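Local coordinates for L-arabinose ABC transporter, periplasmic L-arabinose-binding protein (Burkholderia thailandensis, PDB 4KZK) that binds beta-D-galactopyranose in the cleft between its two lobes and, as a periplasmic L-arabinose-binding protein, probably delivers sugar to an ABC transporter, at residues 39-44 and 94-99; 68-73 and 85-90; 49-54 and 121-126; 55-60 and 290-295. One frame throughout, in Å; residues are numbered along the deposited sequence.

Contact 1. Residues 39-44 and 94-99; sequences IGFVVK and GVIICA. With GAL (beta-D-galactopyranose), chain B.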
# COMPACT_ATOMS: atom_id res chain seq x y z
N ILE A 39 -16.93 -1.40 16.64
CA ILE A 39 -15.79 -2.00 15.94
C ILE A 39 -14.68 -0.96 15.83
O ILE A 39 -14.93 0.19 15.43
CB ILE A 39 -16.19 -2.51 14.54
CG1 ILE A 39 -17.16 -3.69 14.68
CG2 ILE A 39 -14.97 -2.95 13.75
CD1 ILE A 39 -17.79 -4.15 13.38
N GLY A 40 -13.47 -1.38 16.19
CA GLY A 40 -12.28 -0.54 16.05
C GLY A 40 -11.68 -0.73 14.69
O GLY A 40 -11.74 -1.82 14.13
N PHE A 41 -11.11 0.34 14.13
CA PHE A 41 -10.40 0.27 12.84
C PHE A 41 -9.13 1.09 13.02
O PHE A 41 -9.15 2.30 13.04
CB PHE A 41 -11.26 0.82 11.70
CG PHE A 41 -10.91 0.25 10.34
CD1 PHE A 41 -9.65 0.45 9.77
CD2 PHE A 41 -11.84 -0.50 9.63
CE1 PHE A 41 -9.36 -0.08 8.52
CE2 PHE A 41 -11.54 -1.02 8.38
CZ PHE A 41 -10.28 -0.81 7.82
N VAL A 42 -8.03 0.37 13.19
CA VAL A 42 -6.75 0.91 13.66
C VAL A 42 -5.78 0.86 12.49
O VAL A 42 -5.62 -0.18 11.89
CB VAL A 42 -6.24 0.10 14.88
CG1 VAL A 42 -4.86 0.58 15.30
CG2 VAL A 42 -7.27 0.20 16.01
N VAL A 43 -5.17 2.00 12.16
CA VAL A 43 -4.29 2.09 10.98
C VAL A 43 -2.90 2.61 11.29
O VAL A 43 -2.71 3.50 12.13
CB VAL A 43 -4.93 2.96 9.86
CG1 VAL A 43 -6.30 2.42 9.47
CG2 VAL A 43 -5.01 4.43 10.26
N LYS A 44 -1.90 2.08 10.59
CA LYS A 44 -0.52 2.45 10.88
C LYS A 44 -0.15 3.88 10.50
O LYS A 44 0.74 4.47 11.11
CB LYS A 44 0.45 1.48 10.20
CG LYS A 44 0.32 1.40 8.69
CD LYS A 44 1.33 0.46 8.04
CE LYS A 44 1.20 0.53 6.53
NZ LYS A 44 2.15 -0.35 5.75
N GLY A 94 -14.93 -5.86 18.46
CA GLY A 94 -14.00 -6.28 17.42
C GLY A 94 -13.07 -5.16 17.00
O GLY A 94 -13.38 -4.00 17.22
N VAL A 95 -11.96 -5.55 16.39
CA VAL A 95 -10.98 -4.60 15.85
C VAL A 95 -10.40 -5.13 14.53
O VAL A 95 -10.01 -6.32 14.41
CB VAL A 95 -9.85 -4.31 16.88
CG1 VAL A 95 -9.20 -5.60 17.36
CG2 VAL A 95 -8.81 -3.33 16.33
N ILE A 96 -10.32 -4.23 13.56
CA ILE A 96 -9.62 -4.46 12.29
C ILE A 96 -8.38 -3.58 12.34
O ILE A 96 -8.48 -2.41 12.71
CB ILE A 96 -10.53 -4.08 11.11
CG1 ILE A 96 -11.79 -4.96 11.07
CG2 ILE A 96 -9.78 -4.18 9.79
CD1 ILE A 96 -12.92 -4.39 10.26
N ILE A 97 -7.23 -4.14 12.04
CA ILE A 97 -5.98 -3.39 12.21
C ILE A 97 -5.01 -3.59 11.05
O ILE A 97 -4.85 -4.70 10.57
CB ILE A 97 -5.31 -3.74 13.57
CG1 ILE A 97 -4.04 -2.90 13.80
CG2 ILE A 97 -5.03 -5.24 13.69
CD1 ILE A 97 -3.58 -2.84 15.24
N CYS A 98 -4.39 -2.50 10.63
CA CYS A 98 -3.18 -2.56 9.81
C CYS A 98 -2.06 -2.09 10.72
O CYS A 98 -1.90 -0.90 10.94
CB CYS A 98 -3.25 -1.68 8.56
SG CYS A 98 -1.72 -1.86 7.57
N ALA A 99 -1.33 -3.05 11.28
CA ALA A 99 -0.33 -2.74 12.28
C ALA A 99 0.90 -2.09 11.64
O ALA A 99 1.20 -2.33 10.48
CB ALA A 99 0.05 -4.01 13.03
C1 GAL B . -0.11 -1.05 2.86
C2 GAL B . 0.42 0.29 2.39
C3 GAL B . -0.76 1.13 1.88
C4 GAL B . -1.54 0.34 0.83
C5 GAL B . -1.98 -0.98 1.43
C6 GAL B . -2.71 -1.85 0.41
O1 GAL B . 1.01 -1.85 3.21
O2 GAL B . 1.05 0.93 3.48
O3 GAL B . -0.32 2.39 1.35
O4 GAL B . -0.77 0.15 -0.33
O5 GAL B . -0.82 -1.71 1.82
O6 GAL B . -3.11 -3.08 1.00
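Residues 39-43 and 94-98 run as parallel neighbouring strands, their axes 14° apart and 4.4 Å at closest approach, and four bonds join them: Gly40 N to Gly94 O, Ile96 N to Gly40 O, Val42 N to Ile96 O, and Cys98 N to Val42 O. The pair belongs to the Rossmann-like sheet of a periplasmic sugar-binding lobe, where strand 38-43 lies between 68-73 and 94-98. On the face carrying Phe41 and Ile96, methyl CG2 of Ile96 sits over the Phe41 ring in a CH-pi contact, 4.0 Å from the centroid. Phe41 also touches Glu54 and Thr298, from the two helices covering this side. On the other face Val42 lies against two residues of the adjacent strand, one with each methyl: its CG1 lies 3.7 Å from CD1 of Ile97, the two side chains pointing the same way, and its CG2 lies 3.9 Å from CG2 of Val95. Past the ladder, Lys44 starts with CG between the backbone N and the carbonyl carbon (chi1 59°) and then runs extended, its CD passing Cys98 SG at 3.9 Å. Its NZ forms a salt bridge with Asp124 and donates to two galactose hydroxyl oxygens, O2 at 2.8 Å and O1 at 3.2 Å.

Contact 2. Residues 68-73 and 85-90; sequences TLVKIA and DSLAAQ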
# COMPACT_ATOMS: atom_id res chain seq x y z
N THR A 68 -21.12 1.20 15.65
CA THR A 68 -20.34 2.40 15.94
C THR A 68 -18.89 2.12 15.58
O THR A 68 -18.29 1.16 16.07
CB THR A 68 -20.44 2.77 17.43
OG1 THR A 68 -21.77 3.23 17.72
CG2 THR A 68 -19.41 3.85 17.80
N LEU A 69 -18.32 2.95 14.70
CA LEU A 69 -16.92 2.82 14.32
C LEU A 69 -16.05 3.70 15.21
O LEU A 69 -16.36 4.86 15.46
CB LEU A 69 -16.75 3.25 12.87
CG LEU A 69 -15.39 3.03 12.23
CD1 LEU A 69 -15.21 1.55 11.88
CD2 LEU A 69 -15.25 3.90 10.99
N VAL A 70 -14.95 3.13 15.69
CA VAL A 70 -13.94 3.89 16.41
C VAL A 70 -12.65 3.85 15.60
O VAL A 70 -12.02 2.79 15.46
CB VAL A 70 -13.70 3.35 17.84
CG1 VAL A 70 -12.65 4.19 18.59
CG2 VAL A 70 -15.01 3.29 18.61
N LYS A 71 -12.26 5.01 15.09
CA LYS A 71 -11.07 5.16 14.22
C LYS A 71 -9.87 5.60 15.04
O LYS A 71 -9.91 6.62 15.71
CB LYS A 71 -11.35 6.21 13.15
CG LYS A 71 -12.47 5.87 12.20
CD LYS A 71 -12.73 6.97 11.18
CE LYS A 71 -13.24 8.25 11.83
NZ LYS A 71 -13.81 9.17 10.82
N ILE A 72 -8.79 4.81 15.00
CA ILE A 72 -7.58 5.14 15.77
C ILE A 72 -6.32 4.96 14.92
O ILE A 72 -6.16 3.97 14.22
CB ILE A 72 -7.47 4.28 17.07
CG1 ILE A 72 -8.77 4.35 17.88
CG2 ILE A 72 -6.32 4.77 17.94
CD1 ILE A 72 -8.81 3.35 19.01
N ALA A 73 -5.45 5.96 14.99
CA ALA A 73 -4.13 5.91 14.36
C ALA A 73 -3.15 5.33 15.35
O ALA A 73 -3.12 5.72 16.54
CB ALA A 73 -3.69 7.31 13.96
N ASP A 85 -6.34 -0.77 24.31
CA ASP A 85 -6.84 -0.41 25.64
C ASP A 85 -8.06 0.50 25.50
O ASP A 85 -9.06 0.33 26.21
CB ASP A 85 -5.77 0.35 26.44
CG ASP A 85 -4.59 -0.51 26.85
OD1 ASP A 85 -4.63 -1.76 26.73
OD2 ASP A 85 -3.60 0.11 27.31
N SER A 86 -7.96 1.49 24.62
CA SER A 86 -9.06 2.45 24.44
C SER A 86 -10.32 1.76 23.93
O SER A 86 -11.44 2.06 24.37
CB SER A 86 -8.67 3.60 23.49
OG SER A 86 -9.65 4.65 23.52
N LEU A 87 -10.13 0.85 22.97
CA LEU A 87 -11.24 0.10 22.41
C LEU A 87 -11.91 -0.76 23.47
O LEU A 87 -13.16 -0.81 23.52
CB LEU A 87 -10.77 -0.74 21.22
CG LEU A 87 -10.41 0.07 19.96
CD1 LEU A 87 -9.77 -0.84 18.91
CD2 LEU A 87 -11.63 0.78 19.41
N ALA A 88 -11.12 -1.37 24.35
CA ALA A 88 -11.68 -2.16 25.45
C ALA A 88 -12.44 -1.28 26.46
O ALA A 88 -13.53 -1.65 26.92
CB ALA A 88 -10.60 -2.97 26.12
N ALA A 89 -11.89 -0.11 26.76
CA ALA A 89 -12.57 0.86 27.63
C ALA A 89 -13.94 1.27 27.07
O ALA A 89 -14.90 1.49 27.82
CB ALA A 89 -11.70 2.10 27.84
N GLN A 90 -14.01 1.36 25.74
CA GLN A 90 -15.23 1.74 25.04
C GLN A 90 -16.14 0.55 24.74
O GLN A 90 -17.19 0.72 24.12
CB GLN A 90 -14.87 2.45 23.73
CG GLN A 90 -14.15 3.78 23.91
CD GLN A 90 -13.75 4.40 22.58
OE1 GLN A 90 -14.60 4.70 21.76
NE2 GLN A 90 -12.44 4.58 22.36
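Val70 and Ile72 of the edge strand converge on one residue, Leu87, of helix 77-89, and this is the tightly packed half of the contact. CD2 of Leu87 slides in beside Val70, 3.7 Å from its CG1 and equally near its CB, while CD1 of Ile72 meets Leu87 tip to tip, 3.8 Å from CG. The same leucine goes on to touch Gly40 and Val42 of the next strand and is itself buried. Strand and helix run nearly antiparallel, with axes 159° apart and 10.3 Å at closest approach, as expected of a beta-alpha-beta crossover in which 77-89 leads from strand 68-73 over 38-43 to 94-98.

Toward solvent the fit is looser. CD1 of Ile72 comes only within 4.5 Å of Ser86 CB, and Gln90, extended beyond CG, reaches toward Val70 so that OE1 stands 3.5 Å from CG2. The other end of that amide turns back to the last turn of the preceding helix: NE2 donates to Ser86 OG at 3.0 Å, with the hydroxyl oxygen in the amide plane, and weakly to Ser86 O. The glutamine thus lays a polar group against a valine while its N-H bonds go to Ser86. The attraction across the contact is therefore apolar and without direction, set by shape rather than by hydrogen bonds between strand and helix.

Contact 3. Residues 49-54 and 121-126; sequences PWFQDE and SVDDQL. With GAL (beta-D-galactopyranose), chain B.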
# COMPACT_ATOMS: atom_id res chain seq x y z
N PRO A 49 -3.45 8.58 2.40
CA PRO A 49 -4.88 8.72 2.11
C PRO A 49 -5.56 7.38 1.87
O PRO A 49 -6.78 7.31 1.97
CB PRO A 49 -4.91 9.59 0.87
CG PRO A 49 -3.58 9.39 0.22
CD PRO A 49 -2.62 9.21 1.36
N TRP A 50 -4.80 6.33 1.57
CA TRP A 50 -5.38 4.98 1.51
C TRP A 50 -6.13 4.63 2.79
O TRP A 50 -7.23 4.07 2.74
CB TRP A 50 -4.28 3.93 1.22
CG TRP A 50 -4.77 2.55 1.29
CD1 TRP A 50 -4.55 1.64 2.29
CD2 TRP A 50 -5.61 1.91 0.34
NE1 TRP A 50 -5.19 0.47 2.00
CE2 TRP A 50 -5.85 0.61 0.81
CE3 TRP A 50 -6.21 2.31 -0.86
CZ2 TRP A 50 -6.67 -0.30 0.12
CZ3 TRP A 50 -7.00 1.41 -1.53
CH2 TRP A 50 -7.20 0.12 -1.05
N PHE A 51 -5.54 4.95 3.94
CA PHE A 51 -6.17 4.60 5.20
C PHE A 51 -7.34 5.51 5.51
O PHE A 51 -8.31 5.09 6.11
CB PHE A 51 -5.11 4.56 6.33
CG PHE A 51 -4.17 3.41 6.17
CD1 PHE A 51 -4.61 2.12 6.29
CD2 PHE A 51 -2.85 3.61 5.82
CE1 PHE A 51 -3.75 1.07 6.06
CE2 PHE A 51 -2.00 2.56 5.58
CZ PHE A 51 -2.45 1.29 5.72
N GLN A 52 -7.24 6.74 5.07
CA GLN A 52 -8.40 7.64 5.13
C GLN A 52 -9.55 7.07 4.28
O GLN A 52 -10.73 7.15 4.66
CB GLN A 52 -8.02 9.07 4.69
CG GLN A 52 -7.01 9.77 5.63
CD GLN A 52 -7.56 10.08 7.02
OE1 GLN A 52 -8.77 10.11 7.22
NE2 GLN A 52 -6.66 10.30 7.98
N ASP A 53 -9.22 6.47 3.14
CA ASP A 53 -10.25 5.88 2.29
C ASP A 53 -10.85 4.64 2.93
O ASP A 53 -12.07 4.45 2.87
CB ASP A 53 -9.69 5.50 0.91
CG ASP A 53 -9.32 6.70 0.06
OD1 ASP A 53 -9.81 7.83 0.31
OD2 ASP A 53 -8.56 6.50 -0.90
N GLU A 54 -10.02 3.80 3.53
CA GLU A 54 -10.56 2.66 4.29
C GLU A 54 -11.53 3.14 5.34
O GLU A 54 -12.63 2.57 5.47
CB GLU A 54 -9.42 1.88 4.96
CG GLU A 54 -8.66 1.01 3.99
CD GLU A 54 -7.61 0.16 4.69
OE1 GLU A 54 -7.30 0.43 5.86
OE2 GLU A 54 -7.08 -0.78 4.04
N SER A 121 -7.14 -8.55 10.40
CA SER A 121 -6.08 -7.68 9.84
C SER A 121 -6.45 -7.22 8.44
O SER A 121 -7.19 -7.90 7.70
CB SER A 121 -4.73 -8.39 9.83
OG SER A 121 -4.81 -9.58 9.10
N VAL A 122 -5.92 -6.07 8.07
CA VAL A 122 -6.10 -5.52 6.73
C VAL A 122 -4.75 -4.99 6.26
O VAL A 122 -3.99 -4.41 7.05
CB VAL A 122 -7.25 -4.47 6.69
CG1 VAL A 122 -6.92 -3.24 7.50
CG2 VAL A 122 -7.63 -4.14 5.26
N ASP A 123 -4.48 -5.21 4.98
CA ASP A 123 -3.29 -4.76 4.24
C ASP A 123 -2.04 -5.54 4.59
O ASP A 123 -1.50 -6.21 3.74
CB ASP A 123 -3.08 -3.26 4.38
CG ASP A 123 -4.33 -2.50 4.05
OD1 ASP A 123 -4.81 -2.65 2.90
OD2 ASP A 123 -4.87 -1.80 4.92
N ASP A 124 -1.62 -5.46 5.85
CA ASP A 124 -0.36 -6.01 6.30
C ASP A 124 -0.65 -7.15 7.25
O ASP A 124 -1.14 -6.95 8.35
CB ASP A 124 0.48 -4.95 6.98
CG ASP A 124 0.83 -3.75 6.09
OD1 ASP A 124 0.42 -3.75 4.91
OD2 ASP A 124 1.51 -2.83 6.60
N GLN A 125 -0.32 -8.37 6.82
CA GLN A 125 -0.71 -9.57 7.56
C GLN A 125 0.15 -9.78 8.79
O GLN A 125 1.38 -9.73 8.71
CB GLN A 125 -0.66 -10.81 6.63
CG GLN A 125 -1.32 -12.04 7.24
CD GLN A 125 -1.36 -13.21 6.26
OE1 GLN A 125 -0.57 -13.28 5.30
NE2 GLN A 125 -2.29 -14.13 6.49
N LEU A 126 -0.49 -10.06 9.92
CA LEU A 126 0.23 -10.26 11.18
C LEU A 126 0.99 -11.60 11.13
O LEU A 126 0.51 -12.57 10.53
CB LEU A 126 -0.75 -10.23 12.36
CG LEU A 126 -1.51 -8.91 12.59
CD1 LEU A 126 -2.52 -9.09 13.71
CD2 LEU A 126 -0.56 -7.78 12.90
C1 GAL B . -0.11 -1.05 2.86
C2 GAL B . 0.42 0.29 2.39
C3 GAL B . -0.76 1.13 1.88
C4 GAL B . -1.54 0.34 0.83
C5 GAL B . -1.98 -0.98 1.43
C6 GAL B . -2.71 -1.85 0.41
O1 GAL B . 1.01 -1.85 3.21
O2 GAL B . 1.05 0.93 3.48
O3 GAL B . -0.32 2.39 1.35
O4 GAL B . -0.77 0.15 -0.33
O5 GAL B . -0.82 -1.71 1.82
O6 GAL B . -3.11 -3.08 1.00
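The indole of Trp50, with Asp123 at its edge, has galactose on one face and Glu54 CG on the opposite one. Sugar atom C4 lies 3.6 Å from indole CD1, an aromatic platform of the kind common in carbohydrate-binding sites. The ring of Phe51 takes Trp50 CD1 over the centre of one face and turns its edge to Asp123, with CE1 3.3 Å from OD2 and the ring nearly perpendicular to the carboxylate; galactose O2 lies near another part of the ring edge, at CE2.

Asp123 occupies the middle of a classic gamma turn (phi 74°) following Val122, closed by a weak bond from Asp124 N to Val122 O. Its OD1 accepts from Trp50 NE1 at 3.3 Å, the N-H coming from above the carboxylate plane (152° at the hydrogen), and from galactose O6 at 2.6 Å. His294 ND1 adds another bond to the same oxygen. One residue on, Asp124 OD1 accepts from galactose O1 at 2.6 Å.

Glu54, extended beyond CG, reaches Asp123 tip to tip, the two carboxylates nearly coplanar at 13°. Glu54 OE2 stands only 2.6 Å from Asp123 OD2, so one of the two acids probably holds a proton. A proton held between them would ease the repulsion in this buried place, and Glu54, as a second-shell residue, would then steady the carboxylate that receives the sugar's O6 hydroxyl.

Contact 4. Residues 55-60 and 290-295; sequences WRFAEQ and NPRLHG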
# COMPACT_ATOMS: atom_id res chain seq x y z
N TRP A 55 -11.14 4.17 6.10
CA TRP A 55 -12.00 4.73 7.15
C TRP A 55 -13.33 5.26 6.64
O TRP A 55 -14.36 5.07 7.29
CB TRP A 55 -11.29 5.84 7.93
CG TRP A 55 -10.39 5.35 9.06
CD1 TRP A 55 -10.44 4.13 9.68
CD2 TRP A 55 -9.41 6.12 9.76
NE1 TRP A 55 -9.52 4.08 10.70
CE2 TRP A 55 -8.87 5.29 10.77
CE3 TRP A 55 -8.94 7.42 9.64
CZ2 TRP A 55 -7.90 5.73 11.64
CZ3 TRP A 55 -7.95 7.85 10.50
CH2 TRP A 55 -7.45 7.02 11.50
N ARG A 56 -13.31 5.94 5.49
CA ARG A 56 -14.53 6.52 4.94
C ARG A 56 -15.51 5.40 4.58
O ARG A 56 -16.72 5.51 4.83
CB ARG A 56 -14.20 7.39 3.71
CG ARG A 56 -15.42 7.85 2.92
CD ARG A 56 -15.04 8.90 1.90
NE ARG A 56 -14.14 8.43 0.84
CZ ARG A 56 -14.52 8.07 -0.40
NH1 ARG A 56 -15.79 8.07 -0.78
NH2 ARG A 56 -13.59 7.68 -1.28
N PHE A 57 -15.00 4.32 4.01
CA PHE A 57 -15.86 3.18 3.65
C PHE A 57 -16.28 2.34 4.85
O PHE A 57 -17.41 1.82 4.88
CB PHE A 57 -15.22 2.35 2.54
CG PHE A 57 -15.30 3.03 1.22
CD1 PHE A 57 -16.54 3.17 0.61
CD2 PHE A 57 -14.20 3.59 0.61
CE1 PHE A 57 -16.66 3.82 -0.60
CE2 PHE A 57 -14.32 4.25 -0.62
CZ PHE A 57 -15.56 4.36 -1.22
N ALA A 58 -15.41 2.25 5.85
CA ALA A 58 -15.78 1.63 7.13
C ALA A 58 -16.91 2.42 7.79
O ALA A 58 -17.80 1.81 8.39
CB ALA A 58 -14.59 1.51 8.06
N GLU A 59 -16.89 3.75 7.68
CA GLU A 59 -18.00 4.59 8.17
C GLU A 59 -19.30 4.31 7.45
O GLU A 59 -20.40 4.36 8.06
CB GLU A 59 -17.68 6.08 8.02
CG GLU A 59 -16.70 6.63 9.03
CD GLU A 59 -17.26 6.70 10.45
OE1 GLU A 59 -18.48 6.45 10.67
OE2 GLU A 59 -16.46 7.04 11.34
N GLN A 60 -19.22 4.06 6.15
CA GLN A 60 -20.41 3.71 5.37
C GLN A 60 -20.99 2.38 5.87
O GLN A 60 -22.22 2.23 6.02
CB GLN A 60 -20.06 3.64 3.88
CG GLN A 60 -21.21 3.57 2.88
CD GLN A 60 -20.72 3.62 1.43
OE1 GLN A 60 -21.08 2.77 0.61
NE2 GLN A 60 -19.89 4.62 1.12
N ASN A 290 -9.02 -0.96 -4.40
CA ASN A 290 -10.42 -0.78 -4.04
C ASN A 290 -10.63 -0.67 -2.52
O ASN A 290 -10.80 -1.68 -1.83
CB ASN A 290 -11.28 -1.90 -4.61
CG ASN A 290 -12.76 -1.59 -4.49
OD1 ASN A 290 -13.14 -0.69 -3.74
ND2 ASN A 290 -13.60 -2.33 -5.19
N PRO A 291 -10.65 0.57 -1.97
CA PRO A 291 -10.75 0.69 -0.52
C PRO A 291 -12.15 0.37 0.02
O PRO A 291 -12.35 0.27 1.23
CB PRO A 291 -10.41 2.15 -0.26
CG PRO A 291 -10.89 2.86 -1.50
CD PRO A 291 -10.52 1.90 -2.61
N ARG A 292 -13.14 0.24 -0.87
CA ARG A 292 -14.43 -0.28 -0.43
C ARG A 292 -14.29 -1.71 0.06
O ARG A 292 -14.90 -2.09 1.08
CB ARG A 292 -15.46 -0.22 -1.55
CG ARG A 292 -16.85 -0.53 -1.06
CD ARG A 292 -17.86 -0.46 -2.20
NE ARG A 292 -17.92 0.86 -2.81
CZ ARG A 292 -18.73 1.85 -2.43
NH1 ARG A 292 -19.55 1.71 -1.38
NH2 ARG A 292 -18.70 3.01 -3.10
N LEU A 293 -13.50 -2.52 -0.63
CA LEU A 293 -13.27 -3.90 -0.19
C LEU A 293 -12.54 -3.89 1.16
O LEU A 293 -12.97 -4.53 2.11
CB LEU A 293 -12.50 -4.70 -1.22
CG LEU A 293 -13.11 -4.83 -2.63
CD1 LEU A 293 -12.21 -5.61 -3.57
CD2 LEU A 293 -14.49 -5.45 -2.55
N HIS A 294 -11.46 -3.13 1.25
CA HIS A 294 -10.64 -3.11 2.46
C HIS A 294 -11.25 -2.39 3.65
O HIS A 294 -10.87 -2.65 4.78
CB HIS A 294 -9.26 -2.50 2.14
CG HIS A 294 -8.42 -3.37 1.27
ND1 HIS A 294 -7.07 -3.58 1.50
CD2 HIS A 294 -8.73 -4.07 0.15
CE1 HIS A 294 -6.59 -4.37 0.55
NE2 HIS A 294 -7.57 -4.70 -0.27
N GLY A 295 -12.21 -1.49 3.41
CA GLY A 295 -12.86 -0.72 4.48
C GLY A 295 -14.28 -1.17 4.76
O GLY A 295 -14.65 -1.33 5.92
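Phe57 and Arg292 are brought together by a bend at chi3 of the arginine (-61°), which turns NE aside after an otherwise extended start, and by a chi1 of -74° that sets Phe57 CG anti to its carbonyl carbon. The arginine runs along one face of the phenyl group to its rim. Its CA lies over that face, its CB makes a CH-pi contact 4.2 Å from the centroid, and at its end NH2 comes within 3.3 Å of Phe57 CE1, which lies over a face of the guanidinium. At the edge of that guanidinium, near its plane, Gln60 OE1 accepts a bent, weak bond from NH1 at 2.7 Å. Pro291 closes on the same ring with CG 3.8 Å from Phe57 CE2.

Deeper in, Gly295 has no side chain to keep the backbones apart: its CA is 4.6 Å from Ala58 CA, and its O takes a CA-H contact from Ala58 CA at 3.4 Å. The short helical segments cross at -62°, 7.8 Å between axes. Ahead of the second helix, Asn290 is the N-cap, its OD1 accepting weakly from Arg292 N. Oxygens at the end of the chain add weak bonds, Gly336 O from Arg292 NH2 and Leu337 O from Arg56 NH2. His294 of the same helix turn belongs to the sugar pocket. Helix 291-308, though late in sequence, thus packs on the first helix of the amino-terminal lobe, an interleaving typical of type I periplasmic binding proteins, whose chain crosses between lobes more than once.

Overall arrangement
Contacts 1, 3 and 4 are buried, whereas contact 2 lies at the surface on the edge strand of the same sheet. Contacts 1 and 2 join through adjacent strands 38-43 and 68-73, Phe41 N bonding to Val70 O; contacts 3 and 4 divide helix 49-65, its first turns facing the sugar and its later turns the helix 291-308. Chemistry follows place: backbone bonds carry contact 1, apolar side chains contact 2, a carboxylate cluster contact 3, and an aromatic ring lined on one face by arginine contact 4. The sugar site draws contacts 1, 3 and 4 together, each lending at least one residue to the pocket, while contact 2 lends none.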